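Local coordinates for BH2621 protein (Bacillus halodurans, PDB 2QML) that is of unknown function but probably acts as an N-acyltransferase of the GNAT superfamily, perhaps passing fatty acyl groups to a lysine amine in siderophore biosynthesis, at residues 55-58 with 59-63; 29-32 with 33-36; 94-98 with 99-103. All blocks are in the same frame, centred on the assembly; numbering follows the deposited sequence. Where two conformers were deposited one is given.

Contact 1 of 3, residues 55-58 with 59-63; sequences VDYK and KHLQT
His-60 N bonds to Asp-56 O (2.9 Å), Leu-61 N to Tyr-57 O (2.8 Å) and Gln-62 N to Lys-58 O (2.9 Å). These i to i+4 bonds make residues 55-63 regular alpha-helix, part of helix 54-65 in the GNAT domain. The preceding bond in the series, Lys-59 N to Val-55 O, is weak. Tyr-57, His-60 and Leu-61 carry the side-chain contact. Tyr-57 has CG trans to its own N (chi1 -170°), and its ring crosses the His-60 side chain at a slant. CD2 of His-60 lies 3.8 Å from CE1 of Tyr-57. The ring planes stand at 51°, so the pair is neither stacked nor edge-to-face. A water joins the polar ends of the two rings. It is hydrogen-bonded to Tyr-57 OH and more distantly to His-60 NE2, and it lies in the imidazole plane at the ring edge. Leu-61 passes obliquely beside Tyr-57, with CB near the ring and CD1 near the hydroxyl. Beyond the segment, Tyr-57 packs on Val-32, Leu-35 and His-36 of helix 32-38. The buried side of helix 54-65 thus meets its neighbour. On the exposed side, Lys-59, in the conformer given, extends its chain past Val-55, with CG 3.3 Å from Val-55 O. One turn on, Lys-59 O accepts two bonds from Thr-63, one on each face of the carbonyl plane: the backbone N at 3.2 Å and the side-chain OG1 at 2.8 Å.

Contact 2 of 3, residues 29-32 with 33-36; sequences MDDV and DMLH
A short 3-10 segment, residues 29-31, leads into helix 32-38 of the GNAT domain, and this contact is the first turn of that helix. Leu-35 N bonds to Asp-31 O and His-36 N to Val-32 O, each at 2.9 Å. Where the helix starts, a water takes the N-H of Met-34 (3.0 Å) and donates to Asp-30 O (2.8 Å). The side chains of Asp-31 and Met-34 run alongside each other. Met-34 is selenomethionine. Its bend at chi3 (70°) turns CE to within 4.1 Å of Asp-31 OD1. Leu-35 folds back over the start of the turn, its CD1 4.0 Å from Asp-31 CB. The carboxylate of Asp-31 has partners on both oxygens: OD1 forms a salt bridge with Arg-25, and OD2 accepts from Thr-28 N. His-36 NE2 is bonded to Ile-52 O. The salt bridge to Arg-25 would offset the charge of the buried Asp-31 and probably keeps it ionised. Its carboxylate is tied to the chain just before the helix, while its methylene side meets Leu-35.

Contact 3 of 3, residues 94-98 with 99-103; sequences IIANY and YPFEE
Phe-101 has chi1 at 70°, with CG placed between its own N and carbonyl carbon, and this sets the ring beside Ala-96. The methyl group of Ala-96 lies over one face of that ring. Its CB is 4.0 Å from the ring centroid and 28° off the normal, a CH-pi contact. CE1 of Phe-101 is 3.7 Å from Ala-96 CB, and CD1 comes to 3.4 Å from Ala-96 O. Tyr-99 takes the same kind of first rotamer (chi1 82°). Its ring lies near the end of the 3-10 segment, with CD1 3.7 Å from Ile-95 O. Phe-101 N sits above one face of the Tyr-99 ring, displaced toward the rim. The phenol OH of Tyr-99 bonds to Asp-105, and its ring packs on Leu-178 and Lys-180 of strand 175-182. The ring of Tyr-98 has the carbonyl oxygens of Ile-94 and Ile-95 at its edge, in plane. Its hydroxyl is bonded to Glu-170 O at the end of strand 164-170.

No hydrogen bond crosses between the two segments. Each has its own backbone bonds: Tyr-98 N to Ile-95 O at 3.0 Å and Asn-97 N to Ile-94 O at 3.2 Å hold the 3-10 turn. Phe-101 N reaches Tyr-99 O in a weak bond of 2.9 Å. That bond closes an inverse gamma turn centred on Pro-100. The arrangement is thus a 3-10 turn followed by an inverse gamma turn, in the loop joining antiparallel strands 80-89 and 106-112 of the GNAT sheet.

How the contacts relate
All three contacts are local and follow one another along the chain without nesting or crossing. After strand 20-26, contact 2 starts helix 32-38. Contact 1 then lies within helix 54-65. The two touch: Lys-58 CG is 3.4 Å from Val-32 CG2, and Tyr-57 OH is 3.5 Å from Leu-35 CB. This packs the helices together before the chain enters strand 70-77. Contact 3 comes later, in the loop between strands 80-89 and 106-112. It is separate, with its centre about 27 Å from that of contact 1 and 31 Å from that of contact 2. It ties that loop to strands 164-170 and 175-182.

Contact 1 of 3, residues 55-58 with 59-63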
loop_
_atom_site.group_PDB
_atom_site.type_symbol
_atom_site.label_atom_id
_atom_site.label_comp_id
_atom_site.label_asym_id
_atom_site.label_seq_id
_atom_site.Cartn_x
_atom_site.Cartn_y
_atom_site.Cartn_z
ATOM N N VAL A 55 -9.851 -18.342 12.268
ATOM C CA VAL A 55 -11.108 -17.868 12.823
ATOM C C VAL A 55 -11.031 -16.379 13.197
ATOM O O VAL A 55 -11.947 -15.610 12.935
ATOM C CB VAL A 55 -11.592 -18.765 14.039
ATOM C CG1 VAL A 55 -10.665 -18.678 15.264
ATOM C CG2 VAL A 55 -13.006 -18.387 14.427
ATOM N N ASP A 56 -9.917 -15.986 13.778
ATOM C CA ASP A 56 -9.711 -14.598 14.174
ATOM C C ASP A 56 -9.452 -13.731 12.956
ATOM O O ASP A 56 -9.989 -12.605 12.872
ATOM C CB ASP A 56 -8.560 -14.503 15.112
ATOM C CG ASP A 56 -8.814 -15.258 16.401
ATOM O OD1 ASP A 56 -9.960 -15.280 16.949
ATOM O OD2 ASP A 56 -7.812 -15.878 16.849
ATOM N N TYR A 57 -8.604 -14.216 12.038
ATOM C CA TYR A 57 -8.316 -13.458 10.827
ATOM C C TYR A 57 -9.618 -13.167 10.066
ATOM O O TYR A 57 -9.791 -12.061 9.593
ATOM C CB TYR A 57 -7.221 -14.103 9.923
ATOM C CG TYR A 57 -6.831 -13.119 8.843
ATOM C CD1 TYR A 57 -6.068 -11.995 9.128
ATOM C CD2 TYR A 57 -7.317 -13.284 7.542
ATOM C CE1 TYR A 57 -5.769 -11.088 8.148
ATOM C CE2 TYR A 57 -7.048 -12.365 6.576
ATOM C CZ TYR A 57 -6.275 -11.274 6.884
ATOM O OH TYR A 57 -6.066 -10.390 5.882
ATOM N N LYS A 58 -10.522 -14.135 9.987
ATOM C CA LYS A 58 -11.837 -13.939 9.362
ATOM C C LYS A 58 -12.605 -12.751 9.989
ATOM O O LYS A 58 -13.102 -11.863 9.270
ATOM C CB LYS A 58 -12.663 -15.238 9.454
ATOM C CG LYS A 58 -12.245 -16.299 8.481
ATOM C CD LYS A 58 -13.124 -17.588 8.605
ATOM C CE LYS A 58 -12.715 -18.666 7.583
ATOM N NZ LYS A 58 -13.388 -19.979 7.827
ATOM N N LYS A 59 -12.645 -12.714 11.318
ATOM C CA LYS A 59 -13.344 -11.661 12.064
ATOM C C LYS A 59 -12.682 -10.305 11.814
ATOM O O LYS A 59 -13.357 -9.283 11.711
ATOM C CB LYS A 59 -13.405 -11.966 13.584
ATOM C CG LYS A 59 -14.045 -13.305 14.040
ATOM C CD LYS A 59 -14.244 -13.391 15.595
ATOM C CE LYS A 59 -14.503 -14.842 16.153
ATOM N NZ LYS A 59 -14.837 -14.866 17.630
ATOM N N HIS A 60 -11.360 -10.288 11.773
ATOM C CA HIS A 60 -10.648 -9.066 11.470
ATOM C C HIS A 60 -10.910 -8.577 10.039
ATOM O O HIS A 60 -11.183 -7.397 9.819
ATOM C CB HIS A 60 -9.147 -9.255 11.706
ATOM C CG HIS A 60 -8.313 -8.196 11.046
ATOM N ND1 HIS A 60 -8.250 -6.912 11.524
ATOM C CD2 HIS A 60 -7.530 -8.237 9.943
ATOM C CE1 HIS A 60 -7.493 -6.198 10.709
ATOM N NE2 HIS A 60 -7.010 -6.988 9.776
ATOM N N LEU A 61 -10.783 -9.470 9.078
ATOM C CA LEU A 61 -10.994 -9.093 7.696
ATOM C C LEU A 61 -12.410 -8.557 7.494
ATOM O O LEU A 61 -12.603 -7.523 6.837
ATOM C CB LEU A 61 -10.705 -10.283 6.773
ATOM C CG LEU A 61 -10.736 -9.950 5.273
ATOM C CD1 LEU A 61 -9.706 -8.882 4.950
ATOM C CD2 LEU A 61 -10.554 -11.226 4.376
ATOM N N GLN A 62 -13.400 -9.212 8.070
ATOM C CA GLN A 62 -14.790 -8.740 8.005
ATOM C C GLN A 62 -14.954 -7.336 8.549
ATOM O O GLN A 62 -15.590 -6.493 7.926
ATOM C CB GLN A 62 -15.635 -9.741 8.761
ATOM C CG GLN A 62 -17.079 -9.625 8.649
ATOM C CD GLN A 62 -17.704 -10.835 9.266
ATOM O OE1 GLN A 62 -17.505 -11.113 10.456
ATOM N NE2 GLN A 62 -18.427 -11.590 8.462
ATOM N N THR A 63 -14.317 -7.043 9.683
ATOM C CA THR A 63 -14.411 -5.737 10.287
ATOM C C THR A 63 -13.794 -4.683 9.346
ATOM O O THR A 63 -14.388 -3.633 9.120
ATOM C CB THR A 63 -13.729 -5.748 11.630
ATOM O OG1 THR A 63 -14.349 -6.747 12.467
ATOM C CG2 THR A 63 -13.856 -4.396 12.327
HETATM O O HOH W 1 -5.956 -7.800 6.785
#

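Contact 2 of 3, residues 29-32 with 33-36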
loop_
_atom_site.group_PDB
_atom_site.type_symbol
_atom_site.label_atom_id
_atom_site.label_comp_id
_atom_site.label_asym_id
_atom_site.label_seq_id
_atom_site.Cartn_x
_atom_site.Cartn_y
_atom_site.Cartn_z
HETATM N N MSE A 29 -14.608 -11.635 1.214
HETATM C CA MSE A 29 -14.448 -12.710 2.208
HETATM C C MSE A 29 -13.974 -14.016 1.599
HETATM O O MSE A 29 -13.426 -14.860 2.326
HETATM C CB MSE A 29 -15.728 -12.918 3.037
HETATM C CG MSE A 29 -16.042 -11.772 3.999
HETATM SE SE MSE A 29 -14.658 -11.496 5.327
HETATM C CE MSE A 29 -14.818 -13.186 6.323
ATOM N N ASP A 30 -14.114 -14.174 0.278
ATOM C CA ASP A 30 -13.569 -15.348 -0.397
ATOM C C ASP A 30 -12.058 -15.358 -0.408
ATOM O O ASP A 30 -11.459 -16.377 -0.722
ATOM C CB ASP A 30 -14.034 -15.434 -1.855
ATOM C CG ASP A 30 -15.534 -15.699 -2.002
ATOM O OD1 ASP A 30 -16.166 -16.275 -1.069
ATOM O OD2 ASP A 30 -16.041 -15.322 -3.096
ATOM N N ASP A 31 -11.430 -14.237 -0.086
ATOM C CA ASP A 31 -9.988 -14.132 -0.074
ATOM C C ASP A 31 -9.373 -14.455 1.261
ATOM O O ASP A 31 -8.156 -14.434 1.354
ATOM C CB ASP A 31 -9.582 -12.711 -0.413
ATOM C CG ASP A 31 -10.061 -12.277 -1.772
ATOM O OD1 ASP A 31 -10.121 -13.128 -2.677
ATOM O OD2 ASP A 31 -10.338 -11.068 -1.897
ATOM N N VAL A 32 -10.186 -14.847 2.233
ATOM C CA VAL A 32 -9.681 -14.979 3.600
ATOM C C VAL A 32 -8.595 -16.030 3.738
ATOM O O VAL A 32 -7.631 -15.773 4.471
ATOM C CB VAL A 32 -10.832 -15.186 4.639
ATOM C CG1 VAL A 32 -11.497 -16.520 4.502
ATOM C CG2 VAL A 32 -10.252 -14.983 6.079
ATOM N N ASP A 33 -8.731 -17.189 3.108
ATOM C CA ASP A 33 -7.699 -18.217 3.245
ATOM C C ASP A 33 -6.359 -17.766 2.633
ATOM O O ASP A 33 -5.282 -18.010 3.195
ATOM C CB ASP A 33 -8.163 -19.546 2.634
ATOM C CG ASP A 33 -9.450 -20.064 3.271
ATOM O OD1 ASP A 33 -9.531 -20.234 4.479
ATOM O OD2 ASP A 33 -10.412 -20.281 2.538
HETATM N N MSE A 34 -6.426 -17.157 1.465
HETATM C CA MSE A 34 -5.239 -16.686 0.793
HETATM C C MSE A 34 -4.553 -15.592 1.589
HETATM O O MSE A 34 -3.341 -15.630 1.782
HETATM C CB MSE A 34 -5.596 -16.149 -0.601
HETATM C CG MSE A 34 -4.412 -15.570 -1.354
HETATM SE SE MSE A 34 -4.930 -15.149 -3.184
HETATM C CE MSE A 34 -6.073 -13.667 -2.903
ATOM N N LEU A 35 -5.320 -14.625 2.049
ATOM C CA LEU A 35 -4.780 -13.504 2.818
ATOM C C LEU A 35 -4.184 -14.014 4.152
ATOM O O LEU A 35 -3.097 -13.580 4.592
ATOM C CB LEU A 35 -5.826 -12.416 3.023
ATOM C CG LEU A 35 -6.264 -11.666 1.764
ATOM C CD1 LEU A 35 -7.331 -10.650 2.130
ATOM C CD2 LEU A 35 -5.073 -11.029 1.080
ATOM N N HIS A 36 -4.890 -14.946 4.795
ATOM C CA HIS A 36 -4.404 -15.586 6.037
ATOM C C HIS A 36 -3.030 -16.244 5.832
ATOM O O HIS A 36 -2.131 -16.118 6.651
ATOM C CB HIS A 36 -5.449 -16.577 6.516
ATOM C CG HIS A 36 -5.020 -17.370 7.707
ATOM N ND1 HIS A 36 -4.611 -18.682 7.609
ATOM C CD2 HIS A 36 -4.885 -17.022 9.010
ATOM C CE1 HIS A 36 -4.270 -19.112 8.807
ATOM N NE2 HIS A 36 -4.440 -18.133 9.675
HETATM O O HOH W 2 -8.873 -17.351 -0.187
#

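Contact 3 of 3, residues 94-98 with 99-103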
loop_
_atom_site.group_PDB
_atom_site.type_symbol
_atom_site.label_atom_id
_atom_site.label_comp_id
_atom_site.label_asym_id
_atom_site.label_seq_id
_atom_site.Cartn_x
_atom_site.Cartn_y
_atom_site.Cartn_z
ATOM N N ILE A 94 -5.401 6.723 12.539
ATOM C CA ILE A 94 -4.508 7.025 13.664
ATOM C C ILE A 94 -3.375 7.979 13.262
ATOM O O ILE A 94 -2.958 8.829 14.056
ATOM C CB ILE A 94 -3.968 5.719 14.329
ATOM C CG1 ILE A 94 -3.246 6.051 15.634
ATOM C CG2 ILE A 94 -3.061 4.889 13.384
ATOM C CD1 ILE A 94 -2.780 4.825 16.341
ATOM N N ILE A 95 -2.927 7.915 12.013
ATOM C CA ILE A 95 -1.749 8.734 11.628
ATOM C C ILE A 95 -2.073 10.249 11.622
ATOM O O ILE A 95 -1.156 11.054 11.747
ATOM C CB ILE A 95 -1.145 8.287 10.280
ATOM C CG1 ILE A 95 0.315 8.746 10.103
ATOM C CG2 ILE A 95 -2.034 8.771 9.080
ATOM C CD1 ILE A 95 1.286 8.341 11.179
ATOM N N ALA A 96 -3.360 10.635 11.540
ATOM C CA ALA A 96 -3.798 12.031 11.604
ATOM C C ALA A 96 -3.306 12.732 12.875
ATOM O O ALA A 96 -3.167 13.923 12.902
ATOM C CB ALA A 96 -5.336 12.150 11.516
ATOM N N ASN A 97 -3.123 11.989 13.942
ATOM C CA ASN A 97 -2.646 12.552 15.207
ATOM C C ASN A 97 -1.184 12.977 15.228
ATOM O O ASN A 97 -0.759 13.623 16.166
ATOM C CB ASN A 97 -2.831 11.518 16.306
ATOM C CG ASN A 97 -4.263 11.129 16.493
ATOM O OD1 ASN A 97 -5.110 11.965 16.750
ATOM N ND2 ASN A 97 -4.554 9.865 16.299
ATOM N N TYR A 98 -0.416 12.620 14.213
ATOM C CA TYR A 98 1.033 12.825 14.222
ATOM C C TYR A 98 1.584 13.939 13.351
ATOM O O TYR A 98 2.781 14.214 13.418
ATOM C CB TYR A 98 1.692 11.493 13.833
ATOM C CG TYR A 98 1.478 10.420 14.860
ATOM C CD1 TYR A 98 0.313 9.681 14.886
ATOM C CD2 TYR A 98 2.426 10.159 15.835
ATOM C CE1 TYR A 98 0.091 8.720 15.835
ATOM C CE2 TYR A 98 2.217 9.189 16.780
ATOM C CZ TYR A 98 1.044 8.480 16.782
ATOM O OH TYR A 98 0.822 7.497 17.691
ATOM N N TYR A 99 0.756 14.568 12.518
ATOM C CA TYR A 99 1.226 15.635 11.679
ATOM C C TYR A 99 -0.008 16.490 11.290
ATOM O O TYR A 99 -1.134 16.036 11.442
ATOM C CB TYR A 99 1.995 15.078 10.457
ATOM C CG TYR A 99 1.109 14.633 9.328
ATOM C CD1 TYR A 99 0.501 13.393 9.350
ATOM C CD2 TYR A 99 0.917 15.447 8.192
ATOM C CE1 TYR A 99 -0.369 12.990 8.250
ATOM C CE2 TYR A 99 0.094 15.087 7.160
ATOM C CZ TYR A 99 -0.549 13.857 7.182
ATOM O OH TYR A 99 -1.377 13.473 6.113
ATOM N N PRO A 100 0.199 17.744 10.842
ATOM C CA PRO A 100 -0.896 18.662 10.460
ATOM C C PRO A 100 -1.448 18.306 9.079
ATOM O O PRO A 100 -1.183 18.962 8.082
ATOM C CB PRO A 100 -0.223 20.037 10.507
ATOM C CG PRO A 100 1.171 19.782 10.188
ATOM C CD PRO A 100 1.513 18.423 10.731
ATOM N N PHE A 101 -2.198 17.217 9.057
ATOM C CA PHE A 101 -2.775 16.679 7.832
ATOM C C PHE A 101 -3.760 17.658 7.215
ATOM O O PHE A 101 -4.385 18.467 7.905
ATOM C CB PHE A 101 -3.482 15.348 8.153
ATOM C CG PHE A 101 -4.744 15.506 8.971
ATOM C CD1 PHE A 101 -4.709 15.581 10.350
ATOM C CD2 PHE A 101 -5.967 15.605 8.338
ATOM C CE1 PHE A 101 -5.881 15.734 11.088
ATOM C CE2 PHE A 101 -7.136 15.777 9.065
ATOM C CZ PHE A 101 -7.091 15.835 10.435
ATOM N N GLU A 102 -3.897 17.548 5.906
ATOM C CA GLU A 102 -4.918 18.261 5.158
ATOM C C GLU A 102 -6.075 17.275 4.962
ATOM O O GLU A 102 -5.904 16.066 4.915
ATOM C CB GLU A 102 -4.379 18.810 3.840
ATOM C CG GLU A 102 -3.237 19.833 4.020
ATOM N N GLU A 103 -7.270 17.841 4.864
ATOM C CA GLU A 103 -8.540 17.128 4.790
ATOM C C GLU A 103 -8.589 15.904 3.881
ATOM O O GLU A 103 -9.154 14.883 4.243
ATOM C CB GLU A 103 -9.593 18.153 4.325
ATOM C CG GLU A 103 -11.028 17.668 4.156
ATOM C CD GLU A 103 -11.806 17.591 5.454
ATOM O OE1 GLU A 103 -11.243 17.918 6.533
ATOM O OE2 GLU A 103 -13.003 17.217 5.371
#